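Local atomic coordinates of putative methylthioribose-1-phosphate isomerase (Pyrococcus horikoshii OT3, PDB entry 6A34), a protein that catalyses the interconversion of 5-methylthioribose 1-phosphate and 5-methylthioribulose 1-phosphate, an aldose-ketose type isomerisation in the methionine salvage pathway. Residues V24-Q29 with E45-A50. Sequence-based numbering, arbitrary orientation.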
loop_
_atom_site.group_PDB
_atom_site.type_symbol
_atom_site.label_atom_id
_atom_site.label_comp_id
_atom_site.label_asym_id
_atom_site.label_seq_id
_atom_site.Cartn_x
_atom_site.Cartn_y
_atom_site.Cartn_z
ATOM N N VAL A 24 -26.812 23.526 -9.724
ATOM C CA VAL A 24 -25.967 22.352 -9.865
ATOM C C VAL A 24 -25.740 21.751 -8.478
ATOM O O VAL A 24 -25.307 22.440 -7.562
ATOM C CB VAL A 24 -24.637 22.680 -10.561
ATOM C CG1 VAL A 24 -23.769 21.441 -10.709
ATOM C CG2 VAL A 24 -24.859 23.325 -11.916
ATOM N N TYR A 25 -26.068 20.470 -8.325
ATOM C CA TYR A 25 -25.895 19.759 -7.042
ATOM C C TYR A 25 -24.788 18.710 -7.178
ATOM O O TYR A 25 -24.849 17.928 -8.075
ATOM C CB TYR A 25 -27.190 19.060 -6.626
ATOM C CG TYR A 25 -28.379 19.954 -6.342
ATOM C CD1 TYR A 25 -29.107 20.537 -7.373
ATOM C CD2 TYR A 25 -28.836 20.155 -5.047
ATOM C CE1 TYR A 25 -30.222 21.325 -7.125
ATOM C CE2 TYR A 25 -29.951 20.940 -4.782
ATOM C CZ TYR A 25 -30.655 21.529 -5.824
ATOM O OH TYR A 25 -31.757 22.305 -5.578
ATOM N N MET A 26 -23.821 18.697 -6.246
ATOM C CA MET A 26 -22.663 17.793 -6.268
ATOM C C MET A 26 -22.484 17.141 -4.894
ATOM O O MET A 26 -22.444 17.829 -3.848
ATOM C CB MET A 26 -21.356 18.522 -6.586
ATOM C CG MET A 26 -21.388 19.334 -7.841
ATOM S SD MET A 26 -19.771 20.043 -8.133
ATOM C CE MET A 26 -20.081 21.154 -9.505
ATOM N N ILE A 27 -22.341 15.816 -4.894
ATOM C CA ILE A 27 -21.815 15.161 -3.728
ATOM C C ILE A 27 -20.468 15.818 -3.415
ATOM O O ILE A 27 -19.711 16.090 -4.331
ATOM C CB ILE A 27 -21.682 13.647 -3.940
ATOM C CG1 ILE A 27 -23.055 13.000 -4.089
ATOM C CG2 ILE A 27 -20.879 13.021 -2.798
ATOM C CD1 ILE A 27 -22.993 11.559 -4.526
ATOM N N ASN A 28 -20.223 16.138 -2.138
ATOM C CA ASN A 28 -18.978 16.764 -1.738
ATOM C C ASN A 28 -17.964 15.667 -1.416
ATOM O O ASN A 28 -17.932 15.137 -0.288
ATOM C CB ASN A 28 -19.113 17.699 -0.537
ATOM C CG ASN A 28 -17.888 18.572 -0.382
ATOM O OD1 ASN A 28 -16.767 18.127 -0.643
ATOM N ND2 ASN A 28 -18.102 19.836 -0.050
ATOM N N GLN A 29 -17.121 15.370 -2.403
ATOM C CA GLN A 29 -16.181 14.253 -2.326
ATOM C C GLN A 29 -14.965 14.646 -1.470
ATOM O O GLN A 29 -14.175 13.769 -1.135
ATOM C CB GLN A 29 -15.796 13.791 -3.737
ATOM C CG GLN A 29 -16.991 13.295 -4.565
ATOM C CD GLN A 29 -16.603 12.463 -5.769
ATOM O OE1 GLN A 29 -15.722 11.609 -5.680
ATOM N NE2 GLN A 29 -17.257 12.703 -6.904
ATOM N N GLU A 45 -19.424 30.611 -11.296
ATOM C CA GLU A 45 -18.169 30.787 -10.524
ATOM C C GLU A 45 -18.062 29.723 -9.428
ATOM O O GLU A 45 -17.008 29.147 -9.259
ATOM C CB GLU A 45 -18.083 32.152 -9.835
ATOM C CG GLU A 45 -17.909 33.321 -10.786
ATOM C CD GLU A 45 -19.170 33.776 -11.512
ATOM O OE1 GLU A 45 -20.305 33.446 -11.052
ATOM O OE2 GLU A 45 -19.015 34.456 -12.553
ATOM N N GLU A 46 -19.163 29.496 -8.699
ATOM C CA GLU A 46 -19.278 28.450 -7.666
ATOM C C GLU A 46 -19.022 27.041 -8.246
ATOM O O GLU A 46 -18.416 26.220 -7.577
ATOM C CB GLU A 46 -20.654 28.478 -6.989
ATOM C CG GLU A 46 -20.937 29.729 -6.169
ATOM C CD GLU A 46 -22.334 29.795 -5.551
ATOM O OE1 GLU A 46 -23.212 28.994 -5.954
ATOM O OE2 GLU A 46 -22.554 30.659 -4.662
ATOM N N VAL A 47 -19.536 26.752 -9.450
ATOM C CA VAL A 47 -19.360 25.456 -10.134
ATOM C C VAL A 47 -17.886 25.313 -10.549
ATOM O O VAL A 47 -17.281 24.258 -10.399
ATOM C CB VAL A 47 -20.290 25.345 -11.367
ATOM C CG1 VAL A 47 -19.964 24.167 -12.267
ATOM C CG2 VAL A 47 -21.758 25.312 -10.979
ATOM N N ALA A 48 -17.321 26.390 -11.103
ATOM C CA ALA A 48 -15.932 26.384 -11.554
ATOM C C ALA A 48 -15.015 26.083 -10.359
ATOM O O ALA A 48 -14.164 25.209 -10.425
ATOM C CB ALA A 48 -15.584 27.702 -12.229
ATOM N N GLU A 49 -15.232 26.804 -9.261
ATOM C CA GLU A 49 -14.448 26.644 -8.051
ATOM C C GLU A 49 -14.543 25.180 -7.562
ATOM O O GLU A 49 -13.542 24.598 -7.154
ATOM C CB GLU A 49 -14.907 27.683 -7.019
ATOM C CG GLU A 49 -14.080 27.732 -5.742
ATOM C CD GLU A 49 -12.575 27.922 -5.920
ATOM O OE1 GLU A 49 -12.160 28.596 -6.909
ATOM O OE2 GLU A 49 -11.815 27.382 -5.069
ATOM N N ALA A 50 -15.737 24.578 -7.643
ATOM C CA ALA A 50 -16.007 23.201 -7.175
ATOM C C ALA A 50 -15.293 22.174 -8.063
ATOM O O ALA A 50 -14.925 21.107 -7.598
ATOM C CB ALA A 50 -17.491 22.951 -7.111
#
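Val24 and Met26 on the central strand of the small N-terminal antiparallel sheet meet Val47 and Ala50 of helix 44-52, the helix that follows the sheet's last strand. Alternation along the strand sends both side chains toward the helix, while Val47 and Ala50, three residues apart, bring their side chains to meet them. The two segments run nearly parallel, with axes 22° apart and 10.1 Å from each other at their closest, a separation bridged wholly by apolar side chains. The valines touch through one branch each: Val24 CG2 lies 3.8 Å from Val47 CG2, and the two side chains cross at about a right angle. Val47 holds CG1 anti to its backbone N (chi1 168°) and CG2 beside that N, which turns CG2 to Val24 and CG1 to Met26, 4.1 Å from Met26 CE. Met26 spans the gap as an extended chain (chi2 -177°), and its thioether end rests on the Ala50 methyl: SD sits 3.8 Å from Ala50 CB, and CE is 4.0 Å from that same carbon. All four residues are buried, and no hydrogen bond links the segments. The packing is near but not in the probable substrate site: the side chains of Ala50 and Met26 lie about 8 Å and 9 Å from those of Arg100 and Arg57, respectively, both predicted to bind substrate. Phe41 of strand 38-41 touches both Met26 and Ala50, extending this apolar layer. Strand 17-20 packs on Val24 through Val17 and Tyr19, while Val47 also reaches Leu96, so that helix 44-52 lies between the N-terminal sheet and helix 82-97.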